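ARO (armadillo repeats only protein) (Plasmodium falciparum Santa Lucia, PDB 5EWP) probably acts as an armadillo-repeat protein-binding scaffold in the movement of rhoptries to the apical pole of the parasite and their attachment there. Local coordinates at residues A[30-35]-A[64-69]; A[151-156]-A[198-203]. All blocks are in the same frame, centred on the assembly; numbering follows the deposited sequence.

How the contacts relate
Both contacts are helix-to-helix packings in an all-helical armadillo solenoid, lying on opposite sides of the chain's centre with their own centres about 26 Å apart. They share no helix. Contact 1 sits towards the N-terminal end, joins helices 28-34 and 58-70 that run roughly antiparallel, and is fully buried; its chemistry is apolar: Phe31, Val32 and Cys35 gather round one leucine, and a glutamine methylene lies over the phenylalanine ring. Contact 2 lies nearer the middle of the chain, about 11 Å from its centre, and joins two nearly parallel helices, 142-156 and 192-205. It is partly buried: a salt bridge links two partly exposed side chains, with a buried histidine and phenylalanine packing beside it.

Contact 1. Residues A[30-35]-A[64-69]; sequences EFVNLC and TQLAIL
Near the N-terminal end of the armadillo solenoid, the short helix 28-34 packs against helix 58-70; the axes of 30-34 and 64-69 approach to 9.8 Å, their directions 143° apart, so roughly antiparallel but well inclined. The contact is a buried apolar seam built round Leu66, whose side chain reaches across and enters the groove between Phe31, Val32 and Cys35. Its branch carbon CG lies 3.6 Å from CB of Phe31, and CD2 presses on that same methylene. The other methyl, CD1, meets Val32 CG2 at 3.6 Å, the two side chains crossing at about a right angle. Phe31 CG is anti to its own carbonyl carbon (chi1 -82°), and the ring leans over helix 58-70. There Gln65 CB forms a CH-pi contact with one ring face, 3.9 Å from the centroid and offset toward the rim. Gln65 then bends at chi2 (-57°), so that its amide leads away from helix 28-34; the Gln65 side chain also touches Phe19 and Tyr23 of helix 14-25. Phe19 also meets the Phe31 ring, and Phe91 of helix 87-95 packs on Leu66. Cys35 completes the seam: its SG comes to 3.8 Å from Leu66 CD1.

Contact 2. Residues A[151-156]-A[198-203]; sequences TCRNIF and IYHLED
A salt bridge between Arg153 and Asp203 spans the two helices. Arg153 NE donates to Asp203 OD2 at 2.8 Å with an N-H...O angle of 150°, in the guanidinium plane and onto the anti lone pair of the carboxylate oxygen. NH2 of Arg153 adds a weak second bond to the same OD2 at 3.2 Å, so one oxygen takes both donors, the carboxylate plane turned obliquely to the guanidinium. On the far edge Arg153 NH1 donates to Asn154 OD1 at 2.9 Å, which holds the guanidinium's rotation from its own helix; Asn154 ND2 in turn hydrogen-bonds to Ser114 OG. Arg153 leaves its backbone with CG anti to N and bends at chi2, crossing the His200 side chain at about a right angle. Its CG lies 3.6 Å from His200 ND1, and CB is equally near. Phe156 takes the crowded chi1 position (65°), which turns its ring back along its own helix, so that Arg153 CA sits over the ring centre, 3.5 Å from the plane of Phe156. The ring edge then points at helix 192-205, Phe156 CZ lying 3.7 Å from His200 O. Phe166 meets the Phe156 ring, and Lys163 NZ hydrogen-bonds to Asp203 O. The axes of segments 151-156 and 198-203 run 19° from parallel, a side-by-side packing consistent with the helical solenoid of an armadillo protein.

Contact 1. Residues A[30-35]-A[64-69]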
loop_
_atom_site.group_PDB
_atom_site.type_symbol
_atom_site.label_atom_id
_atom_site.label_comp_id
_atom_site.label_asym_id
_atom_site.label_seq_id
_atom_site.Cartn_x
_atom_site.Cartn_y
_atom_site.Cartn_z
ATOM N N GLU A 30 11.464 -18.850 7.127
ATOM C CA GLU A 30 10.650 -19.979 6.662
ATOM C C GLU A 30 9.307 -19.494 6.098
ATOM O O GLU A 30 8.843 -19.988 5.065
ATOM C CB GLU A 30 10.429 -20.977 7.797
ATOM C CG GLU A 30 9.767 -22.266 7.391
ATOM C CD GLU A 30 10.585 -23.107 6.428
ATOM O OE1 GLU A 30 11.794 -22.853 6.251
ATOM O OE2 GLU A 30 10.009 -24.058 5.867
ATOM N N PHE A 31 8.698 -18.515 6.759
ATOM C CA PHE A 31 7.485 -17.894 6.217
ATOM C C PHE A 31 7.741 -17.319 4.818
ATOM O O PHE A 31 6.939 -17.496 3.923
ATOM C CB PHE A 31 6.962 -16.792 7.146
ATOM C CG PHE A 31 6.128 -17.297 8.308
ATOM C CD1 PHE A 31 5.160 -18.272 8.117
ATOM C CD2 PHE A 31 6.313 -16.784 9.586
ATOM C CE1 PHE A 31 4.390 -18.724 9.182
ATOM C CE2 PHE A 31 5.553 -17.236 10.658
ATOM C CZ PHE A 31 4.583 -18.207 10.451
ATOM N N VAL A 32 8.856 -16.613 4.623
ATOM C CA VAL A 32 9.155 -16.101 3.291
ATOM C C VAL A 32 9.289 -17.234 2.258
ATOM O O VAL A 32 8.742 -17.146 1.157
ATOM C CB VAL A 32 10.429 -15.225 3.321
ATOM C CG1 VAL A 32 10.845 -14.816 1.915
ATOM C CG2 VAL A 32 10.141 -13.991 4.141
ATOM N N ASN A 33 9.989 -18.307 2.627
ATOM C CA ASN A 33 10.148 -19.456 1.743
ATOM C C ASN A 33 8.822 -20.110 1.432
ATOM O O ASN A 33 8.632 -20.668 0.346
ATOM C CB ASN A 33 11.086 -20.499 2.360
ATOM C CG ASN A 33 12.492 -19.986 2.528
ATOM O OD1 ASN A 33 12.921 -19.090 1.804
ATOM N ND2 ASN A 33 13.222 -20.556 3.481
ATOM N N LEU A 34 7.912 -20.050 2.403
ATOM C CA LEU A 34 6.593 -20.689 2.273
ATOM C C LEU A 34 5.597 -19.865 1.447
ATOM O O LEU A 34 4.550 -20.373 1.053
ATOM C CB LEU A 34 6.024 -20.954 3.665
ATOM C CG LEU A 34 6.595 -22.157 4.408
ATOM C CD1 LEU A 34 6.045 -22.155 5.805
ATOM C CD2 LEU A 34 6.223 -23.459 3.674
ATOM N N CYS A 35 5.917 -18.600 1.173
ATOM C CA CYS A 35 4.991 -17.777 0.399
ATOM C C CYS A 35 4.691 -18.372 -0.979
ATOM O O CYS A 35 3.619 -18.141 -1.541
ATOM C CB CYS A 35 5.526 -16.356 0.237
ATOM S SG CYS A 35 5.389 -15.335 1.707
ATOM N N THR A 64 0.409 -13.538 5.063
ATOM C CA THR A 64 -0.394 -12.884 6.087
ATOM C C THR A 64 0.327 -12.883 7.456
ATOM O O THR A 64 0.326 -11.880 8.158
ATOM C CB THR A 64 -1.778 -13.543 6.204
ATOM O OG1 THR A 64 -2.413 -13.511 4.915
ATOM C CG2 THR A 64 -2.629 -12.800 7.206
ATOM N N GLN A 65 0.962 -13.987 7.832
ATOM C CA GLN A 65 1.681 -14.004 9.108
ATOM C C GLN A 65 2.846 -13.022 9.084
ATOM O O GLN A 65 3.154 -12.396 10.102
ATOM C CB GLN A 65 2.199 -15.398 9.447
ATOM C CG GLN A 65 1.085 -16.449 9.612
ATOM C CD GLN A 65 0.043 -16.080 10.667
ATOM O OE1 GLN A 65 -1.138 -16.376 10.501
ATOM N NE2 GLN A 65 0.474 -15.441 11.751
ATOM N N LEU A 66 3.494 -12.891 7.927
ATOM C CA LEU A 66 4.591 -11.926 7.788
ATOM C C LEU A 66 4.058 -10.499 7.941
ATOM O O LEU A 66 4.690 -9.655 8.589
ATOM C CB LEU A 66 5.304 -12.102 6.442
ATOM C CG LEU A 66 6.209 -13.334 6.366
ATOM C CD1 LEU A 66 6.605 -13.674 4.920
ATOM C CD2 LEU A 66 7.450 -13.178 7.260
ATOM N N ALA A 67 2.882 -10.240 7.376
ATOM C CA ALA A 67 2.247 -8.933 7.522
ATOM C C ALA A 67 1.942 -8.629 8.993
ATOM O O ALA A 67 2.090 -7.498 9.456
ATOM C CB ALA A 67 0.982 -8.864 6.692
ATOM N N ILE A 68 1.506 -9.649 9.720
ATOM C CA ILE A 68 1.220 -9.495 11.140
ATOM C C ILE A 68 2.485 -9.129 11.897
ATOM O O ILE A 68 2.483 -8.204 12.716
ATOM C CB ILE A 68 0.571 -10.786 11.707
ATOM C CG1 ILE A 68 -0.839 -10.918 11.140
ATOM C CG2 ILE A 68 0.534 -10.745 13.223
ATOM C CD1 ILE A 68 -1.497 -12.287 11.400
ATOM N N LEU A 69 3.581 -9.812 11.592
ATOM C CA LEU A 69 4.845 -9.494 12.240
ATOM C C LEU A 69 5.280 -8.075 11.891
ATOM O O LEU A 69 5.766 -7.334 12.760
ATOM C CB LEU A 69 5.922 -10.503 11.853
ATOM C CG LEU A 69 5.683 -11.947 12.304
ATOM C CD1 LEU A 69 6.805 -12.860 11.823
ATOM C CD2 LEU A 69 5.525 -12.009 13.821
#

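Contact 2. Residues A[151-156]-A[198-203]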
loop_
_atom_site.group_PDB
_atom_site.type_symbol
_atom_site.label_atom_id
_atom_site.label_comp_id
_atom_site.label_asym_id
_atom_site.label_seq_id
_atom_site.Cartn_x
_atom_site.Cartn_y
_atom_site.Cartn_z
ATOM N N THR A 151 1.669 3.307 0.461
ATOM C CA THR A 151 2.958 2.672 0.197
ATOM C C THR A 151 3.715 3.412 -0.899
ATOM O O THR A 151 4.922 3.651 -0.788
ATOM C CB THR A 151 2.760 1.191 -0.183
ATOM O OG1 THR A 151 1.948 0.596 0.825
ATOM C CG2 THR A 151 4.094 0.454 -0.207
ATOM N N CYS A 152 3.002 3.781 -1.957
ATOM C CA CYS A 152 3.605 4.620 -3.005
ATOM C C CYS A 152 4.205 5.884 -2.426
ATOM O O CYS A 152 5.323 6.264 -2.775
ATOM C CB CYS A 152 2.586 5.010 -4.060
ATOM S SG CYS A 152 2.149 3.627 -5.134
ATOM N N ARG A 153 3.447 6.553 -1.563
ATOM C CA ARG A 153 3.921 7.802 -0.969
ATOM C C ARG A 153 5.134 7.556 -0.086
ATOM O O ARG A 153 6.109 8.324 -0.124
ATOM C CB ARG A 153 2.810 8.481 -0.176
ATOM C CG ARG A 153 3.261 9.735 0.604
ATOM C CD ARG A 153 3.628 9.396 2.041
ATOM N NE ARG A 153 4.188 10.548 2.746
ATOM C CZ ARG A 153 4.910 10.453 3.854
ATOM N NH1 ARG A 153 5.168 9.264 4.371
ATOM N NH2 ARG A 153 5.376 11.546 4.446
ATOM N N ASN A 154 5.076 6.495 0.718
ATOM C CA ASN A 154 6.197 6.200 1.620
ATOM C C ASN A 154 7.476 5.967 0.836
ATOM O O ASN A 154 8.576 6.317 1.294
ATOM C CB ASN A 154 5.871 4.999 2.522
ATOM C CG ASN A 154 4.814 5.336 3.588
ATOM O OD1 ASN A 154 4.513 6.501 3.826
ATOM N ND2 ASN A 154 4.275 4.314 4.241
ATOM N N ILE A 155 7.333 5.404 -0.359
ATOM C CA ILE A 155 8.468 5.232 -1.263
ATOM C C ILE A 155 8.873 6.545 -1.935
ATOM O O ILE A 155 10.050 6.918 -1.867
ATOM C CB ILE A 155 8.157 4.174 -2.357
ATOM C CG1 ILE A 155 8.026 2.793 -1.711
ATOM C CG2 ILE A 155 9.239 4.140 -3.428
ATOM C CD1 ILE A 155 7.268 1.771 -2.594
ATOM N N PHE A 156 7.943 7.256 -2.583
ATOM C CA PHE A 156 8.420 8.321 -3.472
ATOM C C PHE A 156 8.909 9.563 -2.727
ATOM O O PHE A 156 9.650 10.353 -3.301
ATOM C CB PHE A 156 7.387 8.714 -4.575
ATOM C CG PHE A 156 6.079 9.348 -4.102
ATOM C CD1 PHE A 156 6.046 10.524 -3.368
ATOM C CD2 PHE A 156 4.863 8.807 -4.521
ATOM C CE1 PHE A 156 4.835 11.105 -2.998
ATOM C CE2 PHE A 156 3.662 9.383 -4.160
ATOM C CZ PHE A 156 3.635 10.525 -3.407
ATOM N N ILE A 198 -4.924 13.962 -0.567
ATOM C CA ILE A 198 -4.510 15.362 -0.558
ATOM C C ILE A 198 -3.093 15.457 -0.005
ATOM O O ILE A 198 -2.215 16.083 -0.597
ATOM C CB ILE A 198 -5.434 16.236 0.296
ATOM C CG1 ILE A 198 -6.812 16.345 -0.352
ATOM C CG2 ILE A 198 -4.836 17.640 0.468
ATOM C CD1 ILE A 198 -7.841 17.010 0.538
ATOM N N TYR A 199 -2.874 14.806 1.127
ATOM C CA TYR A 199 -1.555 14.825 1.756
ATOM C C TYR A 199 -0.500 14.145 0.891
ATOM O O TYR A 199 0.655 14.561 0.863
ATOM C CB TYR A 199 -1.624 14.173 3.132
ATOM C CG TYR A 199 -2.516 14.908 4.106
ATOM C CD1 TYR A 199 -2.637 16.298 4.072
ATOM C CD2 TYR A 199 -3.238 14.209 5.063
ATOM C CE1 TYR A 199 -3.462 16.964 4.977
ATOM C CE2 TYR A 199 -4.058 14.861 5.963
ATOM C CZ TYR A 199 -4.171 16.228 5.919
ATOM O OH TYR A 199 -5.001 16.838 6.831
ATOM N N HIS A 200 -0.885 13.078 0.195
ATOM C CA HIS A 200 0.058 12.417 -0.697
ATOM C C HIS A 200 0.502 13.356 -1.824
ATOM O O HIS A 200 1.678 13.404 -2.177
ATOM C CB HIS A 200 -0.553 11.135 -1.289
ATOM C CG HIS A 200 -0.897 10.090 -0.270
ATOM N ND1 HIS A 200 -0.269 9.999 0.956
ATOM C CD2 HIS A 200 -1.817 9.089 -0.297
ATOM C CE1 HIS A 200 -0.776 8.983 1.634
ATOM N NE2 HIS A 200 -1.721 8.418 0.899
ATOM N N LEU A 201 -0.452 14.082 -2.403
ATOM C CA LEU A 201 -0.149 15.007 -3.484
ATOM C C LEU A 201 0.778 16.131 -3.019
ATOM O O LEU A 201 1.719 16.491 -3.722
ATOM C CB LEU A 201 -1.444 15.580 -4.063
ATOM C CG LEU A 201 -2.250 14.564 -4.877
ATOM C CD1 LEU A 201 -3.673 15.070 -5.135
ATOM C CD2 LEU A 201 -1.533 14.239 -6.187
ATOM N N GLU A 202 0.527 16.657 -1.826
ATOM C CA GLU A 202 1.419 17.652 -1.251
ATOM C C GLU A 202 2.831 17.090 -1.090
ATOM O O GLU A 202 3.815 17.765 -1.418
ATOM C CB GLU A 202 0.886 18.140 0.098
ATOM C CG GLU A 202 -0.357 19.009 -0.008
ATOM C CD GLU A 202 -0.798 19.566 1.335
ATOM O OE1 GLU A 202 -0.623 18.866 2.356
ATOM O OE2 GLU A 202 -1.323 20.702 1.368
ATOM N N ASP A 203 2.931 15.855 -0.596
ATOM C CA ASP A 203 4.232 15.228 -0.380
ATOM C C ASP A 203 4.979 14.975 -1.679
ATOM O O ASP A 203 6.213 14.941 -1.704
ATOM C CB ASP A 203 4.067 13.920 0.405
ATOM C CG ASP A 203 3.677 14.170 1.853
ATOM O OD1 ASP A 203 3.710 15.352 2.275
ATOM O OD2 ASP A 203 3.357 13.208 2.575
#